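Local coordinates for hydroquinone dioxygenase large subunit (Pseudomonas sp., PDB 4ZXA), which catalyses, together with a small subunit, the iron-dependent oxidation of hydroquinone by molecular oxygen, probably opening the aromatic ring, at residues H24-Y29 against R41-A46; F78-V83 against N258-W263; A240-P245 against E317-N322. All blocks are in the same frame, centred on the assembly; numbering follows the deposited sequence.

Contact 1. Residues H24-Y29 against R41-A46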
loop_
_atom_site.group_PDB
_atom_site.type_symbol
_atom_site.label_atom_id
_atom_site.label_comp_id
_atom_site.label_asym_id
_atom_site.label_seq_id
_atom_site.Cartn_x
_atom_site.Cartn_y
_atom_site.Cartn_z
ATOM N N HIS E 24 6.418 -18.333 -17.778
ATOM C CA HIS E 24 5.010 -18.667 -17.912
ATOM C C HIS E 24 4.519 -18.208 -19.280
ATOM O O HIS E 24 4.878 -17.122 -19.732
ATOM C CB HIS E 24 4.222 -17.999 -16.790
ATOM C CG HIS E 24 2.738 -18.149 -16.909
ATOM N ND1 HIS E 24 1.988 -17.432 -17.815
ATOM C CD2 HIS E 24 1.863 -18.913 -16.211
ATOM C CE1 HIS E 24 0.715 -17.764 -17.684
ATOM N NE2 HIS E 24 0.612 -18.655 -16.714
ATOM N N ALA E 25 3.700 -19.036 -19.930
ATOM C CA ALA E 25 3.260 -18.789 -21.306
ATOM C C ALA E 25 2.618 -17.414 -21.527
ATOM O O ALA E 25 2.850 -16.763 -22.553
ATOM C CB ALA E 25 2.310 -19.896 -21.776
ATOM N N VAL E 26 1.814 -16.971 -20.570
ATOM C CA VAL E 26 1.138 -15.686 -20.710
ATOM C C VAL E 26 1.958 -14.522 -20.145
ATOM O O VAL E 26 2.227 -13.545 -20.854
ATOM C CB VAL E 26 -0.258 -15.705 -20.048
ATOM C CG1 VAL E 26 -1.026 -14.429 -20.378
ATOM C CG2 VAL E 26 -1.043 -16.936 -20.490
ATOM N N THR E 27 2.361 -14.639 -18.877
ATOM C CA THR E 27 2.934 -13.505 -18.161
ATOM C C THR E 27 4.382 -13.268 -18.523
ATOM O O THR E 27 4.845 -12.127 -18.516
ATOM C CB THR E 27 2.825 -13.658 -16.634
ATOM O OG1 THR E 27 3.761 -14.640 -16.180
ATOM C CG2 THR E 27 1.414 -14.068 -16.235
ATOM N N GLY E 28 5.099 -14.345 -18.838
ATOM C CA GLY E 28 6.501 -14.243 -19.212
ATOM C C GLY E 28 7.443 -14.391 -18.029
ATOM O O GLY E 28 8.662 -14.270 -18.177
ATOM N N TYR E 29 6.885 -14.657 -16.851
ATOM C CA TYR E 29 7.695 -14.753 -15.644
ATOM C C TYR E 29 7.838 -16.195 -15.173
ATOM O O TYR E 29 6.983 -17.029 -15.432
ATOM C CB TYR E 29 7.093 -13.921 -14.502
ATOM C CG TYR E 29 6.890 -12.441 -14.788
ATOM C CD1 TYR E 29 7.974 -11.586 -14.962
ATOM C CD2 TYR E 29 5.613 -11.890 -14.843
ATOM C CE1 TYR E 29 7.790 -10.233 -15.208
ATOM C CE2 TYR E 29 5.424 -10.538 -15.088
ATOM C CZ TYR E 29 6.517 -9.720 -15.268
ATOM O OH TYR E 29 6.332 -8.380 -15.522
ATOM N N ARG E 41 4.691 -14.331 -9.854
ATOM C CA ARG E 41 4.155 -12.999 -10.075
ATOM C C ARG E 41 3.376 -12.940 -11.379
ATOM O O ARG E 41 3.657 -13.678 -12.314
ATOM C CB ARG E 41 5.275 -11.958 -10.081
ATOM C CG ARG E 41 5.947 -11.774 -11.424
ATOM C CD ARG E 41 6.456 -10.358 -11.602
ATOM N NE ARG E 41 5.389 -9.434 -11.967
ATOM C CZ ARG E 41 5.575 -8.151 -12.254
ATOM N NH1 ARG E 41 6.788 -7.630 -12.221
ATOM N NH2 ARG E 41 4.544 -7.389 -12.575
ATOM N N ASP E 42 2.389 -12.056 -11.430
ATOM C CA ASP E 42 1.657 -11.811 -12.660
ATOM C C ASP E 42 1.812 -10.353 -13.065
ATOM O O ASP E 42 2.817 -9.724 -12.762
ATOM C CB ASP E 42 0.182 -12.191 -12.517
ATOM C CG ASP E 42 -0.493 -11.482 -11.373
ATOM O OD1 ASP E 42 0.001 -10.421 -10.959
ATOM O OD2 ASP E 42 -1.522 -11.987 -10.889
ATOM N N GLU E 43 0.816 -9.818 -13.754
ATOM C CA GLU E 43 0.894 -8.461 -14.269
ATOM C C GLU E 43 0.815 -7.400 -13.171
ATOM O O GLU E 43 1.282 -6.281 -13.352
ATOM C CB GLU E 43 -0.192 -8.229 -15.320
ATOM C CG GLU E 43 0.005 -9.023 -16.601
ATOM C CD GLU E 43 -0.623 -10.401 -16.548
ATOM O OE1 GLU E 43 -1.058 -10.819 -15.460
ATOM O OE2 GLU E 43 -0.680 -11.071 -17.595
ATOM N N TYR E 44 0.226 -7.755 -12.037
ATOM C CA TYR E 44 0.064 -6.804 -10.938
ATOM C C TYR E 44 0.641 -7.256 -9.588
ATOM O O TYR E 44 1.047 -6.419 -8.782
ATOM C CB TYR E 44 -1.418 -6.473 -10.734
ATOM C CG TYR E 44 -1.971 -5.395 -11.641
ATOM C CD1 TYR E 44 -3.001 -5.671 -12.533
ATOM C CD2 TYR E 44 -1.473 -4.106 -11.599
ATOM C CE1 TYR E 44 -3.517 -4.692 -13.346
ATOM C CE2 TYR E 44 -1.984 -3.117 -12.412
ATOM C CZ TYR E 44 -3.007 -3.412 -13.288
ATOM O OH TYR E 44 -3.517 -2.424 -14.108
ATOM N N PHE E 45 0.659 -8.561 -9.323
ATOM C CA PHE E 45 0.995 -9.032 -7.983
ATOM C C PHE E 45 2.094 -10.080 -7.906
ATOM O O PHE E 45 2.172 -10.994 -8.728
ATOM C CB PHE E 45 -0.242 -9.585 -7.278
ATOM C CG PHE E 45 -1.473 -8.746 -7.457
ATOM C CD1 PHE E 45 -1.600 -7.527 -6.806
ATOM C CD2 PHE E 45 -2.514 -9.180 -8.267
ATOM C CE1 PHE E 45 -2.733 -6.741 -6.968
ATOM C CE2 PHE E 45 -3.658 -8.403 -8.429
ATOM C CZ PHE E 45 -3.768 -7.180 -7.782
ATOM N N ALA E 46 2.938 -9.947 -6.890
ATOM C CA ALA E 46 3.705 -11.079 -6.404
ATOM C C ALA E 46 2.753 -11.940 -5.584
ATOM O O ALA E 46 1.875 -11.427 -4.879
ATOM C CB ALA E 46 4.870 -10.613 -5.545
HETATM O O HOH W 1 3.115 -15.945 -14.022
#
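The side chain of Arg41 lies flat over one face of the Tyr29 ring. Its CD sits above the ring centre, 3.5 Å from the centroid of Tyr29 and 6° off the ring normal, a CH-pi contact. Beyond CD the guanidinium runs on over the phenol end, its plane only 9° from that of the ring, so that Tyr29 OH lies over the guanidinium centre and Arg41 NE comes to 3.3 Å from Tyr29 CE2. The rotation of the guanidinium is fixed by its own neighbour: Arg41 NE, at 2.7 Å, and Arg41 NH2, at 2.9 Å, both donate to Asp42 O, gripping that oxygen side-on and in the carbonyl plane. Farther out, Arg41 NH2 also reaches Ala153 O, and Tyr29 OH is held by Gly155 O and Asn138 ND2. Beside this pair a water links Thr27 OG1, at 2.6 Å, to Arg41 O, to which it donates. Thr27 OG1 stands between the backbone N and the carbonyl carbon (chi1 73°), where it accepts from Tyr29 N at 3.2 Å. Thr27 CG2 turns instead to the carboxylate of Glu43, 3.9 Å from OE2, and that oxygen is salt-bridged to Arg156. Asp42 OD2 is taken by Thr308 of the second subunit; its OD1 accepts from Tyr44 N and Phe45 N. The contact thus sets an ST turn at Thr27 against an Asx turn at Asp42, the latter lying in the tight hairpin turn between strands 37-41 and 45-52.

Contact 2. Residues F78-V83 against N258-W263; sequences FFYGWV and NDRVEW. With CD (cadmium ion), chain I; H8N (4-hydroxybenzonitrile), chain J.
Gly81, at a positive phi that favours glycine, passes Asp259 with their CA atoms 5.0 Å apart, and no hydrogen bond joins the two segments directly. The main side-chain overlap is between Tyr80 and Arg260. The guanidinium faces the CD1-CE1 side of the phenol ring, with Tyr80 CD1 over its centre and 3.3 Å from Arg260 CZ; the two planes are tilted 29° apart, so this is a slanted overlap. Arg260 CD lies over the same ring, toward the rim. Arg260 bends at chi3 (63°), which brings its NE round to Asp259 OD1, 3.0 Å away, in a salt bridge that meets the oxygen from above the carboxylate plane. OD1 in turn packs on Tyr80 CB, while Asp259 OD2 is bonded to Tyr95. An alanine in place of Arg260 would probably leave Asp259 OD1 without its charged partner and the Tyr80 ring freer to turn. On the far side of Gly81, the Trp82 indole points its edge at a carbonyl, CZ3 lying 3.5 Å from Asn258 O. The cadmium ion, which probably occupies the iron position, is bound by Asn258 OD1 at 2.3 Å and by both carboxylate oxygens of Glu262, His256 and His303 adding two protein ligands. The sixth is the nitrile nitrogen NAA of 4-hydroxybenzonitrile, which also meets the edge of the Phe79 ring, 3.7 Å from CE2. Pro298 O holds Asn258 ND2, helping to orient the metal-binding amide. Around this site, strand 82-84 runs beside 89-93 and 251-257, strand 262-266 beside 293-297, and helix 323-329 packs against Arg260.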
loop_
_atom_site.group_PDB
_atom_site.type_symbol
_atom_site.label_atom_id
_atom_site.label_comp_id
_atom_site.label_asym_id
_atom_site.label_seq_id
_atom_site.Cartn_x
_atom_site.Cartn_y
_atom_site.Cartn_z
ATOM N N PHE E 78 19.894 -9.164 4.344
ATOM C CA PHE E 78 18.855 -9.524 5.310
ATOM C C PHE E 78 18.926 -8.738 6.612
ATOM O O PHE E 78 18.195 -9.019 7.558
ATOM C CB PHE E 78 18.788 -11.043 5.517
ATOM C CG PHE E 78 18.480 -11.789 4.251
ATOM C CD1 PHE E 78 17.177 -11.818 3.752
ATOM C CD2 PHE E 78 19.485 -12.414 3.530
ATOM C CE1 PHE E 78 16.870 -12.485 2.560
ATOM C CE2 PHE E 78 19.197 -13.081 2.346
ATOM C CZ PHE E 78 17.883 -13.118 1.854
ATOM N N PHE E 79 19.800 -7.735 6.642
ATOM C CA PHE E 79 19.770 -6.742 7.699
ATOM C C PHE E 79 19.904 -7.398 9.076
ATOM O O PHE E 79 20.702 -8.318 9.253
ATOM C CB PHE E 79 18.462 -5.951 7.604
ATOM C CG PHE E 79 18.562 -4.534 8.110
ATOM C CD1 PHE E 79 19.796 -3.925 8.271
ATOM C CD2 PHE E 79 17.421 -3.818 8.436
ATOM C CE1 PHE E 79 19.889 -2.611 8.747
ATOM C CE2 PHE E 79 17.504 -2.513 8.916
ATOM C CZ PHE E 79 18.734 -1.906 9.067
ATOM N N TYR E 80 19.121 -6.916 10.039
ATOM C CA TYR E 80 19.090 -7.462 11.397
ATOM C C TYR E 80 17.637 -7.594 11.757
ATOM O O TYR E 80 16.808 -6.904 11.185
ATOM C CB TYR E 80 19.747 -6.494 12.400
ATOM C CG TYR E 80 21.123 -6.112 12.000
ATOM C CD1 TYR E 80 22.196 -6.928 12.304
ATOM C CD2 TYR E 80 21.357 -4.960 11.263
ATOM C CE1 TYR E 80 23.480 -6.592 11.918
ATOM C CE2 TYR E 80 22.638 -4.616 10.861
ATOM C CZ TYR E 80 23.695 -5.433 11.194
ATOM O OH TYR E 80 24.968 -5.092 10.805
ATOM N N GLY E 81 17.318 -8.431 12.727
ATOM C CA GLY E 81 15.939 -8.532 13.176
ATOM C C GLY E 81 14.963 -8.889 12.059
ATOM O O GLY E 81 15.288 -9.689 11.168
ATOM N N TRP E 82 13.774 -8.288 12.095
ATOM C CA TRP E 82 12.702 -8.678 11.187
ATOM C C TRP E 82 12.491 -7.648 10.081
ATOM O O TRP E 82 12.161 -6.491 10.352
ATOM C CB TRP E 82 11.384 -8.853 11.939
ATOM C CG TRP E 82 11.356 -9.938 12.967
ATOM C CD1 TRP E 82 10.662 -11.116 12.904
ATOM C CD2 TRP E 82 12.019 -9.937 14.242
ATOM N NE1 TRP E 82 10.865 -11.852 14.050
ATOM C CE2 TRP E 82 11.695 -11.146 14.887
ATOM C CE3 TRP E 82 12.864 -9.031 14.893
ATOM C CZ2 TRP E 82 12.188 -11.476 16.161
ATOM C CZ3 TRP E 82 13.354 -9.364 16.156
ATOM C CH2 TRP E 82 13.011 -10.571 16.774
ATOM N N VAL E 83 12.668 -8.078 8.836
ATOM C CA VAL E 83 12.395 -7.239 7.684
ATOM C C VAL E 83 11.038 -7.653 7.087
ATOM O O VAL E 83 10.903 -8.731 6.508
ATOM C CB VAL E 83 13.499 -7.406 6.650
ATOM C CG1 VAL E 83 13.211 -6.564 5.417
ATOM C CG2 VAL E 83 14.872 -7.067 7.265
ATOM N N ASN E 258 13.085 -4.294 15.182
ATOM C CA ASN E 258 14.456 -4.169 15.687
ATOM C C ASN E 258 14.956 -5.347 16.548
ATOM O O ASN E 258 14.159 -6.062 17.142
ATOM C CB ASN E 258 14.580 -2.866 16.486
ATOM C CG ASN E 258 14.780 -1.638 15.602
ATOM O OD1 ASN E 258 14.526 -1.666 14.395
ATOM N ND2 ASN E 258 15.242 -0.549 16.209
ATOM N N ASP E 259 16.273 -5.541 16.625
ATOM C CA ASP E 259 16.835 -6.450 17.633
ATOM C C ASP E 259 18.081 -5.878 18.322
ATOM O O ASP E 259 18.813 -6.594 19.016
ATOM C CB ASP E 259 17.156 -7.814 17.020
ATOM C CG ASP E 259 18.399 -7.784 16.157
ATOM O OD1 ASP E 259 18.807 -6.685 15.726
ATOM O OD2 ASP E 259 18.966 -8.866 15.909
ATOM N N ARG E 260 18.324 -4.593 18.087
ATOM C CA ARG E 260 19.368 -3.831 18.755
ATOM C C ARG E 260 18.884 -2.393 18.744
ATOM O O ARG E 260 17.965 -2.075 18.013
ATOM C CB ARG E 260 20.687 -3.943 17.995
ATOM C CG ARG E 260 20.595 -3.566 16.523
ATOM C CD ARG E 260 21.734 -4.186 15.709
ATOM N NE ARG E 260 21.630 -5.641 15.765
ATOM C CZ ARG E 260 22.634 -6.490 15.564
ATOM N NH1 ARG E 260 23.846 -6.030 15.272
ATOM N NH2 ARG E 260 22.418 -7.805 15.650
ATOM N N VAL E 261 19.476 -1.527 19.551
ATOM C CA VAL E 261 19.142 -0.115 19.502
ATOM C C VAL E 261 19.751 0.473 18.219
ATOM O O VAL E 261 20.885 0.136 17.858
ATOM C CB VAL E 261 19.705 0.628 20.738
ATOM C CG1 VAL E 261 19.601 2.139 20.557
ATOM C CG2 VAL E 261 18.987 0.197 22.010
ATOM N N GLU E 262 19.000 1.330 17.529
ATOM C CA GLU E 262 19.525 2.060 16.375
ATOM C C GLU E 262 19.564 3.545 16.676
ATOM O O GLU E 262 18.741 4.030 17.463
ATOM C CB GLU E 262 18.638 1.857 15.158
ATOM C CG GLU E 262 18.620 0.455 14.639
ATOM C CD GLU E 262 17.420 0.183 13.761
ATOM O OE1 GLU E 262 16.440 0.960 13.850
ATOM O OE2 GLU E 262 17.461 -0.793 12.984
ATOM N N TRP E 263 20.498 4.261 16.042
ATOM C CA TRP E 263 20.561 5.716 16.159
ATOM C C TRP E 263 20.369 6.413 14.810
ATOM O O TRP E 263 21.025 6.089 13.818
ATOM C CB TRP E 263 21.869 6.160 16.811
ATOM C CG TRP E 263 21.981 5.753 18.252
ATOM C CD1 TRP E 263 22.400 4.543 18.734
ATOM C CD2 TRP E 263 21.679 6.558 19.405
ATOM N NE1 TRP E 263 22.378 4.544 20.116
ATOM C CE2 TRP E 263 21.937 5.768 20.549
ATOM C CE3 TRP E 263 21.233 7.870 19.586
ATOM C CZ2 TRP E 263 21.752 6.249 21.842
ATOM C CZ3 TRP E 263 21.045 8.338 20.864
ATOM C CH2 TRP E 263 21.309 7.536 21.977
HETATM CD CD CD I . 15.057 -0.444 12.475
HETATM N NAA H8N J . 15.631 0.299 10.334
HETATM C CAC H8N J . 15.955 0.894 9.413
HETATM C CAI H8N J . 16.378 1.708 8.235
HETATM C CAF H8N J . 16.324 3.092 8.338
HETATM C CAD H8N J . 16.707 3.886 7.261
HETATM C CAH H8N J . 17.136 3.254 6.105
HETATM O OAB H8N J . 17.503 4.024 5.034
HETATM C CAE H8N J . 17.191 1.869 5.999
HETATM C CAG H8N J . 16.811 1.087 7.078
#

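Contact 3. Residues A240-P245 against E317-N322; sequences ASLFCP and ENATPN
The carboxylate of Glu317 has the thiol of Cys244 over one face: SG stands almost directly above CD, 3.7 Å away. Glu317 is extended beyond CG, and its CB, CG and CD all lie within 4.0 Å of Cys244 SG. In the Asn318 amide, the second flat group, CG lies anti to the backbone N (chi1 -179°), and Asn318 OD1 accepts twice from Thr320: from its OG1 at 2.7 Å, tilted a little from the amide plane, and from its N, well above it. The bond from N makes an Asx turn; that from OG1 holds the hydroxyl, and Thr320 OG1 lies 3.3 Å from Ala240 CB. At the other end of the amide, ND2 is bonded to Asn58 of the small subunit. Between the side chains runs the antiparallel pairing of strands 241-249 and 310-318 in the cupin-type beta sheet. Leu242 and Glu317 form a hydrogen-bonded pair, Leu242 N to Glu317 O at 2.9 Å and Glu317 N to Leu242 O at 2.8 Å, and Ser241 with Asn318 the non-hydrogen-bonded pair next to it. Ala319 N adds a nearly straight bond to Ala240 O at 2.8 Å. On the side of Glu317, Leu242 CD1 touches Ala319 CB at 4.0 Å. On the side of Ser241, the serine hydroxyl is bonded to Trp316 NE1 and to Gln151 of the small subunit, whose Tyr61 covers Ala240.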
loop_
_atom_site.group_PDB
_atom_site.type_symbol
_atom_site.label_atom_id
_atom_site.label_comp_id
_atom_site.label_asym_id
_atom_site.label_seq_id
_atom_site.Cartn_x
_atom_site.Cartn_y
_atom_site.Cartn_z
ATOM N N ALA E 240 34.206 -0.491 15.494
ATOM C CA ALA E 240 32.883 -1.077 15.289
ATOM C C ALA E 240 31.822 -0.029 14.923
ATOM O O ALA E 240 30.752 -0.371 14.420
ATOM C CB ALA E 240 32.438 -1.884 16.518
ATOM N N SER E 241 32.119 1.240 15.200
ATOM C CA SER E 241 31.210 2.350 14.914
ATOM C C SER E 241 31.235 2.710 13.430
ATOM O O SER E 241 32.292 3.044 12.879
ATOM C CB SER E 241 31.613 3.567 15.740
ATOM O OG SER E 241 30.881 4.706 15.345
ATOM N N LEU E 242 30.075 2.626 12.781
ATOM C CA LEU E 242 29.965 2.970 11.361
ATOM C C LEU E 242 28.947 4.095 11.115
ATOM O O LEU E 242 27.788 4.036 11.562
ATOM C CB LEU E 242 29.578 1.754 10.521
ATOM C CG LEU E 242 30.292 0.421 10.717
ATOM C CD1 LEU E 242 29.606 -0.672 9.894
ATOM C CD2 LEU E 242 31.764 0.513 10.364
ATOM N N PHE E 243 29.385 5.127 10.409
ATOM C CA PHE E 243 28.451 6.121 9.898
ATOM C C PHE E 243 27.904 5.638 8.548
ATOM O O PHE E 243 28.669 5.435 7.603
ATOM C CB PHE E 243 29.126 7.487 9.785
ATOM C CG PHE E 243 29.000 8.326 11.028
ATOM C CD1 PHE E 243 28.536 7.771 12.214
ATOM C CD2 PHE E 243 29.316 9.679 11.007
ATOM C CE1 PHE E 243 28.400 8.554 13.366
ATOM C CE2 PHE E 243 29.182 10.460 12.148
ATOM C CZ PHE E 243 28.729 9.901 13.328
ATOM N N CYS E 244 26.592 5.436 8.462
ATOM C CA CYS E 244 25.986 4.893 7.241
ATOM C C CYS E 244 24.862 5.770 6.717
ATOM O O CYS E 244 23.694 5.394 6.813
ATOM C CB CYS E 244 25.427 3.496 7.501
ATOM S SG CYS E 244 26.507 2.420 8.482
ATOM N N PRO E 245 25.209 6.939 6.149
ATOM C CA PRO E 245 24.201 7.892 5.670
ATOM C C PRO E 245 23.457 7.307 4.491
ATOM O O PRO E 245 23.964 6.387 3.845
ATOM C CB PRO E 245 25.035 9.079 5.178
ATOM C CG PRO E 245 26.450 8.811 5.661
ATOM C CD PRO E 245 26.575 7.345 5.791
ATOM N N GLU E 317 25.560 2.888 12.870
ATOM C CA GLU E 317 25.504 1.471 13.173
ATOM C C GLU E 317 26.651 1.032 14.064
ATOM O O GLU E 317 27.693 1.695 14.142
ATOM C CB GLU E 317 25.500 0.655 11.881
ATOM C CG GLU E 317 24.184 0.733 11.113
ATOM C CD GLU E 317 24.199 -0.124 9.859
ATOM O OE1 GLU E 317 25.161 -0.908 9.690
ATOM O OE2 GLU E 317 23.262 -0.004 9.037
ATOM N N ASN E 318 26.447 -0.107 14.713
ATOM C CA ASN E 318 27.436 -0.706 15.590
ATOM C C ASN E 318 27.663 -2.156 15.174
ATOM O O ASN E 318 26.826 -3.014 15.413
ATOM C CB ASN E 318 26.962 -0.634 17.042
ATOM C CG ASN E 318 27.975 -1.231 18.019
ATOM O OD1 ASN E 318 29.012 -1.756 17.613
ATOM N ND2 ASN E 318 27.674 -1.147 19.309
ATOM N N ALA E 319 28.802 -2.422 14.553
ATOM C CA ALA E 319 29.060 -3.710 13.932
ATOM C C ALA E 319 29.713 -4.742 14.874
ATOM O O ALA E 319 30.367 -5.687 14.421
ATOM C CB ALA E 319 29.912 -3.509 12.690
ATOM N N THR E 320 29.530 -4.562 16.177
ATOM C CA THR E 320 30.037 -5.501 17.170
ATOM C C THR E 320 29.284 -6.851 17.134
ATOM O O THR E 320 28.062 -6.900 17.298
ATOM C CB THR E 320 29.936 -4.892 18.584
ATOM O OG1 THR E 320 30.671 -3.656 18.637
ATOM C CG2 THR E 320 30.475 -5.865 19.621
ATOM N N PRO E 321 30.026 -7.951 16.953
ATOM C CA PRO E 321 29.462 -9.280 16.683
ATOM C C PRO E 321 28.523 -9.853 17.759
ATOM O O PRO E 321 27.562 -10.533 17.395
ATOM C CB PRO E 321 30.711 -10.162 16.562
ATOM C CG PRO E 321 31.831 -9.217 16.229
ATOM C CD PRO E 321 31.500 -7.976 16.974
ATOM N N ASN E 322 28.777 -9.603 19.042
ATOM C CA ASN E 322 27.987 -10.276 20.079
ATOM C C ASN E 322 26.773 -9.487 20.580
ATOM O O ASN E 322 26.246 -9.759 21.661
ATOM C CB ASN E 322 28.874 -10.731 21.249
ATOM C CG ASN E 322 29.340 -9.568 22.133
ATOM O OD1 ASN E 322 29.236 -8.403 21.754
ATOM N ND2 ASN E 322 29.838 -9.888 23.324
#

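Contacts 2 and 3 are neighbours around the active site, their centres about 12 Å apart. They touch twice: Phe79 CE1 lies 4.3 Å from Glu317 OE2, and Arg260 NH1 is 4.2 Å from Asn318 O. Strands 262-266 and 310-318 run side by side in one sheet, so the metal ligand Glu262 and the pairing of contact 3 share a framework. The side chain of Glu317 stays about 7 Å from 4-hydroxybenzonitrile and about 9 Å from cadmium. Contact 1 lies across the chain's centre, its centre about 32 Å from that of contact 2 and about 40 Å from that of contact 3, close to the second subunit.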